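PDB 4HR6: lectin from Trichosanthes anguina, which probably binds carbohydrate through its beta-trefoil part and is a nontoxic, three-chain homologue of type II ribosome-inactivating proteins. Local coordinates for residues 142-145 / 146-150; 119-122 / 123-126; 110-113 / 114-118. All blocks are in the same frame, centred on the assembly; numbering follows the deposited sequence.

Contact 1: residues 142-145 / 146-150; sequences AIVS and LEDNW
S145 and N149 meet one turn apart on helix 141-159, where the asparagine amide folds back on the carbonyl behind it. CG of N149 sits beside its own backbone N (chi1 -75°), which carries ND2 along the outside of the helix to S145 O at 2.8 Å. S145 O lies close to the plane of this amide, and N149 N adds only a weak bond of 3.2 Å to the same oxygen. The serine hydroxyl pairs with L141 O. Helical bonds run from E147 N to I143 O at 3.1 Å and from D148 N to V144 O at 3.0 Å. In the ribosome-inactivating-protein fold this helix packs against helix 121-132, through A142, I143 and L146, and against strand 166-174, through S145, L146 and N149. W150, which does not touch 142-145, probably corresponds by sequence to the tryptophan beside the catalytic pair of toxic relatives such as ricin. Two pairs set carboxylates beside methyl groups: E147 OE2 comes to 3.4 Å from I143 CG2 as the side chains pass at a slant, and D148 OD2 lies 3.5 Å from V144 CG1, the two side chains lying alongside. R78 makes salt bridges to E147 OE1 and D148 OD1; Q112 is the buried glutamate's second partner. L146 CG sits over the backbone oxygen A142 O at 3.3 Å, and its apolar contacts include F122 and L173.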
loop_
_atom_site.group_PDB
_atom_site.type_symbol
_atom_site.label_atom_id
_atom_site.label_comp_id
_atom_site.label_asym_id
_atom_site.label_seq_id
_atom_site.Cartn_x
_atom_site.Cartn_y
_atom_site.Cartn_z
ATOM N N ALA B 142 2.293 -6.853 -12.327
ATOM C CA ALA B 142 2.106 -5.929 -11.231
ATOM C C ALA B 142 0.617 -5.672 -10.977
ATOM O O ALA B 142 0.155 -5.794 -9.853
ATOM C CB ALA B 142 2.838 -4.623 -11.511
ATOM N N ILE B 143 -0.120 -5.315 -12.024
ATOM C CA ILE B 143 -1.541 -5.049 -11.905
ATOM C C ILE B 143 -2.323 -6.350 -11.651
ATOM O O ILE B 143 -3.101 -6.427 -10.723
ATOM C CB ILE B 143 -2.064 -4.294 -13.142
ATOM C CG1 ILE B 143 -1.494 -2.860 -13.111
ATOM C CG2 ILE B 143 -3.585 -4.282 -13.177
ATOM C CD1 ILE B 143 -1.952 -1.908 -14.192
ATOM N N VAL B 144 -2.085 -7.369 -12.462
ATOM C CA VAL B 144 -2.828 -8.617 -12.376
ATOM C C VAL B 144 -2.713 -9.290 -11.017
ATOM O O VAL B 144 -3.712 -9.811 -10.518
ATOM C CB VAL B 144 -2.425 -9.573 -13.508
ATOM C CG1 VAL B 144 -2.877 -10.996 -13.232
ATOM C CG2 VAL B 144 -3.028 -9.087 -14.818
ATOM N N SER B 145 -1.520 -9.282 -10.420
ATOM C CA SER B 145 -1.301 -9.915 -9.111
ATOM C C SER B 145 -2.055 -9.192 -7.984
ATOM O O SER B 145 -2.495 -9.816 -7.024
ATOM C CB SER B 145 0.201 -10.036 -8.786
ATOM O OG SER B 145 0.820 -8.778 -8.605
ATOM N N LEU B 146 -2.228 -7.883 -8.111
ATOM C CA LEU B 146 -3.054 -7.142 -7.176
ATOM C C LEU B 146 -4.524 -7.546 -7.331
ATOM O O LEU B 146 -5.198 -7.821 -6.346
ATOM C CB LEU B 146 -2.916 -5.643 -7.403
ATOM C CG LEU B 146 -1.562 -5.006 -7.101
ATOM C CD1 LEU B 146 -1.577 -3.543 -7.549
ATOM C CD2 LEU B 146 -1.242 -5.105 -5.626
ATOM N N GLU B 147 -5.009 -7.597 -8.570
ATOM C CA GLU B 147 -6.411 -7.953 -8.824
ATOM C C GLU B 147 -6.742 -9.340 -8.271
ATOM O O GLU B 147 -7.730 -9.519 -7.562
ATOM C CB GLU B 147 -6.715 -7.900 -10.320
ATOM C CG GLU B 147 -6.714 -6.483 -10.896
ATOM C CD GLU B 147 -6.842 -6.459 -12.410
ATOM O OE1 GLU B 147 -6.976 -7.527 -13.023
ATOM O OE2 GLU B 147 -6.793 -5.375 -13.007
ATOM N N ASP B 148 -5.894 -10.303 -8.587
ATOM C CA ASP B 148 -6.109 -11.679 -8.195
ATOM C C ASP B 148 -5.969 -11.927 -6.681
ATOM O O ASP B 148 -6.523 -12.899 -6.169
ATOM C CB ASP B 148 -5.156 -12.598 -8.963
ATOM C CG ASP B 148 -5.494 -12.700 -10.448
ATOM O OD1 ASP B 148 -6.588 -12.286 -10.881
ATOM O OD2 ASP B 148 -4.643 -13.207 -11.189
ATOM N N ASN B 149 -5.239 -11.072 -5.966
ATOM C CA ASN B 149 -5.005 -11.279 -4.517
ATOM C C ASN B 149 -5.755 -10.364 -3.575
ATOM O O ASN B 149 -5.537 -10.422 -2.370
ATOM C CB ASN B 149 -3.510 -11.163 -4.219
ATOM C CG ASN B 149 -2.741 -12.380 -4.669
ATOM O OD1 ASN B 149 -2.895 -13.446 -4.111
ATOM N ND2 ASN B 149 -1.944 -12.235 -5.690
ATOM N N TRP B 150 -6.643 -9.514 -4.096
ATOM C CA TRP B 150 -7.327 -8.522 -3.252
ATOM C C TRP B 150 -8.081 -9.124 -2.074
ATOM O O TRP B 150 -8.059 -8.586 -0.963
ATOM C CB TRP B 150 -8.308 -7.719 -4.096
ATOM C CG TRP B 150 -9.094 -6.752 -3.338
ATOM C CD1 TRP B 150 -8.631 -5.641 -2.718
ATOM C CD2 TRP B 150 -10.515 -6.762 -3.139
ATOM N NE1 TRP B 150 -9.672 -4.953 -2.133
ATOM C CE2 TRP B 150 -10.836 -5.626 -2.366
ATOM C CE3 TRP B 150 -11.543 -7.632 -3.523
ATOM C CZ2 TRP B 150 -12.142 -5.323 -1.972
ATOM C CZ3 TRP B 150 -12.845 -7.335 -3.135
ATOM C CH2 TRP B 150 -13.135 -6.180 -2.377
#

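Contact 2: residues 119-122 / 123-126; sequences KFRF and IEQS
F122 O is gripped twice by S126, through OG at 2.8 Å and N at 3.0 Å, and the two donors arrive from opposite faces of the carbonyl plane. With OG beside its own backbone N (chi1 -57°), the hydroxyl also stands 4.1 Å above one face of the F122 ring, toward its rim. F120 is the break between helices 103-119 and 121-132 of the ribosome-inactivating-protein fold: it leaves the first helix and takes the N-cap position of the second. Its carbonyl serves the new first turn, E124 N meeting F120 O at 3.0 Å in an almost straight bond (179°) and I123 N adding a weak one. Q125 N closes the next turn on R121 O at 2.9 Å. One water bridges R121 and E124, 2.8 Å from E124 OE2 but only weakly held by R121 NE. Their main partners are on other chains: R121 NH2 bonds A221 O of one neighbouring subunit, which also supplies D147 to Q125 NE2, and E124 OE2 salt-bridges R21 of another. I123 CD1 lies 3.8 Å from F120 CD2, the side chains running alongside. F122 packs on A142, I143 and L146 of helix 141-159 and stacks on Y264 of a neighbouring chain, while I123 faces helix 103-119.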
loop_
_atom_site.group_PDB
_atom_site.type_symbol
_atom_site.label_atom_id
_atom_site.label_comp_id
_atom_site.label_asym_id
_atom_site.label_seq_id
_atom_site.Cartn_x
_atom_site.Cartn_y
_atom_site.Cartn_z
ATOM N N LYS B 119 -9.892 -0.051 -5.822
ATOM C CA LYS B 119 -9.344 -0.895 -4.769
ATOM C C LYS B 119 -7.876 -0.567 -4.481
ATOM O O LYS B 119 -7.418 -0.724 -3.339
ATOM C CB LYS B 119 -9.442 -2.359 -5.177
ATOM C CG LYS B 119 -10.850 -2.915 -5.304
ATOM C CD LYS B 119 -10.795 -4.320 -5.895
ATOM C CE LYS B 119 -12.157 -4.964 -5.977
ATOM N NZ LYS B 119 -12.066 -6.265 -6.686
ATOM N N PHE B 120 -7.143 -0.167 -5.528
ATOM C CA PHE B 120 -5.693 -0.022 -5.473
ATOM C C PHE B 120 -5.217 1.317 -6.073
ATOM O O PHE B 120 -5.492 1.601 -7.229
ATOM C CB PHE B 120 -5.010 -1.140 -6.249
ATOM C CG PHE B 120 -5.244 -2.511 -5.689
ATOM C CD1 PHE B 120 -4.511 -2.966 -4.605
ATOM C CD2 PHE B 120 -6.207 -3.350 -6.248
ATOM C CE1 PHE B 120 -4.720 -4.234 -4.089
ATOM C CE2 PHE B 120 -6.426 -4.617 -5.736
ATOM C CZ PHE B 120 -5.676 -5.062 -4.655
ATOM N N ARG B 121 -4.475 2.093 -5.282
ATOM C CA ARG B 121 -3.824 3.326 -5.735
ATOM C C ARG B 121 -2.892 3.092 -6.923
ATOM O O ARG B 121 -2.888 3.870 -7.864
ATOM C CB ARG B 121 -3.070 3.991 -4.578
ATOM C CG ARG B 121 -3.983 4.561 -3.489
ATOM C CD ARG B 121 -3.322 5.754 -2.771
ATOM N NE ARG B 121 -4.243 6.400 -1.841
ATOM C CZ ARG B 121 -4.460 6.023 -0.574
ATOM N NH1 ARG B 121 -3.806 4.994 -0.032
ATOM N NH2 ARG B 121 -5.339 6.692 0.172
ATOM N N PHE B 122 -2.171 1.979 -6.933
ATOM C CA PHE B 122 -1.275 1.663 -8.045
ATOM C C PHE B 122 -2.013 1.549 -9.383
ATOM O O PHE B 122 -1.502 1.979 -10.435
ATOM C CB PHE B 122 -0.512 0.371 -7.756
ATOM C CG PHE B 122 0.464 0.005 -8.815
ATOM C CD1 PHE B 122 1.669 0.678 -8.917
ATOM C CD2 PHE B 122 0.182 -0.990 -9.726
ATOM C CE1 PHE B 122 2.583 0.353 -9.910
ATOM C CE2 PHE B 122 1.084 -1.318 -10.724
ATOM C CZ PHE B 122 2.295 -0.650 -10.809
ATOM N N ILE B 123 -3.227 0.999 -9.342
ATOM C CA ILE B 123 -4.016 0.828 -10.555
ATOM C C ILE B 123 -4.666 2.150 -10.930
ATOM O O ILE B 123 -4.674 2.533 -12.074
ATOM C CB ILE B 123 -5.068 -0.308 -10.423
ATOM C CG1 ILE B 123 -4.357 -1.639 -10.236
ATOM C CG2 ILE B 123 -5.950 -0.381 -11.669
ATOM C CD1 ILE B 123 -5.295 -2.785 -9.907
ATOM N N GLU B 124 -5.207 2.842 -9.963
ATOM C CA GLU B 124 -5.688 4.192 -10.194
ATOM C C GLU B 124 -4.636 5.058 -10.921
ATOM O O GLU B 124 -4.947 5.727 -11.912
ATOM C CB GLU B 124 -6.047 4.834 -8.872
ATOM C CG GLU B 124 -6.639 6.231 -8.997
ATOM C CD GLU B 124 -6.641 6.976 -7.679
ATOM O OE1 GLU B 124 -7.217 8.088 -7.622
ATOM O OE2 GLU B 124 -6.092 6.439 -6.696
ATOM N N GLN B 125 -3.405 5.037 -10.413
ATOM C CA GLN B 125 -2.331 5.858 -10.961
ATOM C C GLN B 125 -1.936 5.402 -12.356
ATOM O O GLN B 125 -1.712 6.224 -13.224
ATOM C CB GLN B 125 -1.100 5.899 -10.035
ATOM C CG GLN B 125 -0.042 6.933 -10.453
ATOM C CD GLN B 125 -0.592 8.351 -10.507
ATOM O OE1 GLN B 125 -1.090 8.859 -9.521
ATOM N NE2 GLN B 125 -0.528 8.978 -11.670
ATOM N N SER B 126 -1.865 4.097 -12.587
ATOM C CA SER B 126 -1.617 3.613 -13.929
ATOM C C SER B 126 -2.670 4.120 -14.908
ATOM O O SER B 126 -2.332 4.606 -15.998
ATOM C CB SER B 126 -1.560 2.097 -13.962
ATOM O OG SER B 126 -0.577 1.626 -13.071
HETATM O O HOH W 1 -5.054 8.066 -4.658
#

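Contact 3: residues 110-113 / 114-118; sequences IIQM and VLEAS
CG of E116 stands beside its own backbone N and the chain bends at chi2 (-59°), folding back on the preceding turn with CG 3.7 Å from Q112 CA, while CB lies 3.4 Å from Q112 O. V114 sets CG2 beside its own backbone N, which puts this methyl 3.5 Å from I110 O, loosely facing CG2 of I110. The backbone here widens into a pi-type turn, the pi-bulge of helix 103-119. I111 O takes two donors, L115 N one turn on at 2.8 Å and E116 N five residues on at 3.0 Å, the second the straighter (163° against 132°). Q112 O likewise accepts A117 N at 3.1 Å. At M113 O the methyl of A117 comes up to 3.6 Å, and the carbonyl is bonded by the hydroxyl of Y13 of a neighbouring chain. Further on, S118 OG closes on V114 O at 2.7 Å, doubling the backbone bond there. E116 OE2 forms a salt bridge with K119. By sequence E116 and K119 match the catalytic glutamate and arginine of toxic relatives such as ricin, a lysine standing in the arginine's place, so the widened turn probably lies at the corresponding cleft. I110 packs on helix 85-96 and I111 on helix 67-74. M113 reaches both helix 85-96 and helix 121-132; A117 also leans on helix 121-132, whereas V114 meets F16 of the neighbouring chain that supplies Y13.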
loop_
_atom_site.group_PDB
_atom_site.type_symbol
_atom_site.label_atom_id
_atom_site.label_comp_id
_atom_site.label_asym_id
_atom_site.label_seq_id
_atom_site.Cartn_x
_atom_site.Cartn_y
_atom_site.Cartn_z
ATOM N N ILE B 110 -13.923 -2.119 -18.354
ATOM C CA ILE B 110 -14.659 -1.277 -17.435
ATOM C C ILE B 110 -14.385 -1.682 -15.984
ATOM O O ILE B 110 -14.134 -0.834 -15.140
ATOM C CB ILE B 110 -16.167 -1.319 -17.745
ATOM C CG1 ILE B 110 -16.454 -0.540 -19.022
ATOM C CG2 ILE B 110 -16.965 -0.723 -16.597
ATOM C CD1 ILE B 110 -17.720 -0.959 -19.720
ATOM N N ILE B 111 -14.427 -2.977 -15.705
ATOM C CA ILE B 111 -14.220 -3.463 -14.357
ATOM C C ILE B 111 -12.834 -3.028 -13.862
ATOM O O ILE B 111 -12.698 -2.493 -12.769
ATOM C CB ILE B 111 -14.435 -5.004 -14.287
ATOM C CG1 ILE B 111 -15.932 -5.310 -14.435
ATOM C CG2 ILE B 111 -13.914 -5.592 -12.989
ATOM C CD1 ILE B 111 -16.239 -6.773 -14.626
ATOM N N GLN B 112 -11.816 -3.216 -14.687
ATOM C CA GLN B 112 -10.465 -2.855 -14.274
ATOM C C GLN B 112 -10.300 -1.362 -14.067
ATOM O O GLN B 112 -9.753 -0.934 -13.061
ATOM C CB GLN B 112 -9.451 -3.382 -15.261
ATOM C CG GLN B 112 -9.337 -4.884 -15.200
ATOM C CD GLN B 112 -8.247 -5.393 -16.087
ATOM O OE1 GLN B 112 -8.427 -5.537 -17.298
ATOM N NE2 GLN B 112 -7.106 -5.672 -15.495
ATOM N N MET B 113 -10.813 -0.571 -15.000
ATOM C CA MET B 113 -10.615 0.868 -14.969
ATOM C C MET B 113 -11.479 1.574 -13.943
ATOM O O MET B 113 -11.184 2.723 -13.586
ATOM C CB MET B 113 -10.863 1.470 -16.334
ATOM C CG MET B 113 -9.777 1.147 -17.335
ATOM S SD MET B 113 -10.035 1.901 -18.956
ATOM C CE MET B 113 -9.738 3.634 -18.579
ATOM N N VAL B 114 -12.519 0.904 -13.435
ATOM C CA VAL B 114 -13.386 1.519 -12.430
ATOM C C VAL B 114 -13.284 0.815 -11.072
ATOM O O VAL B 114 -12.947 1.441 -10.061
ATOM C CB VAL B 114 -14.855 1.538 -12.905
ATOM C CG1 VAL B 114 -15.746 2.105 -11.821
ATOM C CG2 VAL B 114 -14.989 2.371 -14.175
ATOM N N LEU B 115 -13.552 -0.490 -11.033
ATOM C CA LEU B 115 -13.617 -1.167 -9.758
ATOM C C LEU B 115 -12.225 -1.481 -9.237
ATOM O O LEU B 115 -11.942 -1.256 -8.079
ATOM C CB LEU B 115 -14.463 -2.442 -9.837
ATOM C CG LEU B 115 -15.932 -2.294 -10.220
ATOM C CD1 LEU B 115 -16.622 -3.658 -10.192
ATOM C CD2 LEU B 115 -16.621 -1.340 -9.267
ATOM N N GLU B 116 -11.355 -2.015 -10.084
ATOM C CA GLU B 116 -10.034 -2.409 -9.623
ATOM C C GLU B 116 -9.171 -1.180 -9.291
ATOM O O GLU B 116 -8.381 -1.194 -8.343
ATOM C CB GLU B 116 -9.374 -3.327 -10.646
ATOM C CG GLU B 116 -10.172 -4.586 -10.979
ATOM C CD GLU B 116 -10.440 -5.435 -9.770
ATOM O OE1 GLU B 116 -9.470 -5.972 -9.216
ATOM O OE2 GLU B 116 -11.615 -5.547 -9.345
ATOM N N ALA B 117 -9.353 -0.105 -10.053
ATOM C CA ALA B 117 -8.699 1.161 -9.734
ATOM C C ALA B 117 -9.154 1.704 -8.393
ATOM O O ALA B 117 -8.360 2.344 -7.703
ATOM C CB ALA B 117 -8.964 2.181 -10.808
ATOM N N SER B 118 -10.428 1.486 -8.033
ATOM C CA SER B 118 -10.919 1.959 -6.743
ATOM C C SER B 118 -10.271 1.201 -5.585
ATOM O O SER B 118 -10.140 1.727 -4.492
ATOM C CB SER B 118 -12.440 1.829 -6.653
ATOM O OG SER B 118 -13.081 2.668 -7.615
#

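The three contacts lie on three helices that follow one another, 103-119, 121-132 and 141-159, in the chain order 3, 2, 1, with centres about 9 Å (contacts 2 and 3), 11 Å (1 and 2) and 12 Å (1 and 3) apart. Where contacts 2 and 3 meet, I123 CG2 lies 3.7 Å from A117 CA. Between contacts 1 and 3 a probable hydrogen bond, rather short at 2.5 Å, joins E147 OE2 to Q112 NE2. W150 of contact 1 makes a cation-pi contact with K119 of contact 2, and the W150 and F120 rings meet at about 75°. E116, K119 and W150 match by sequence the active-site glutamate, arginine and tryptophan of toxic relatives, consistent with a corresponding cleft where the three contacts meet.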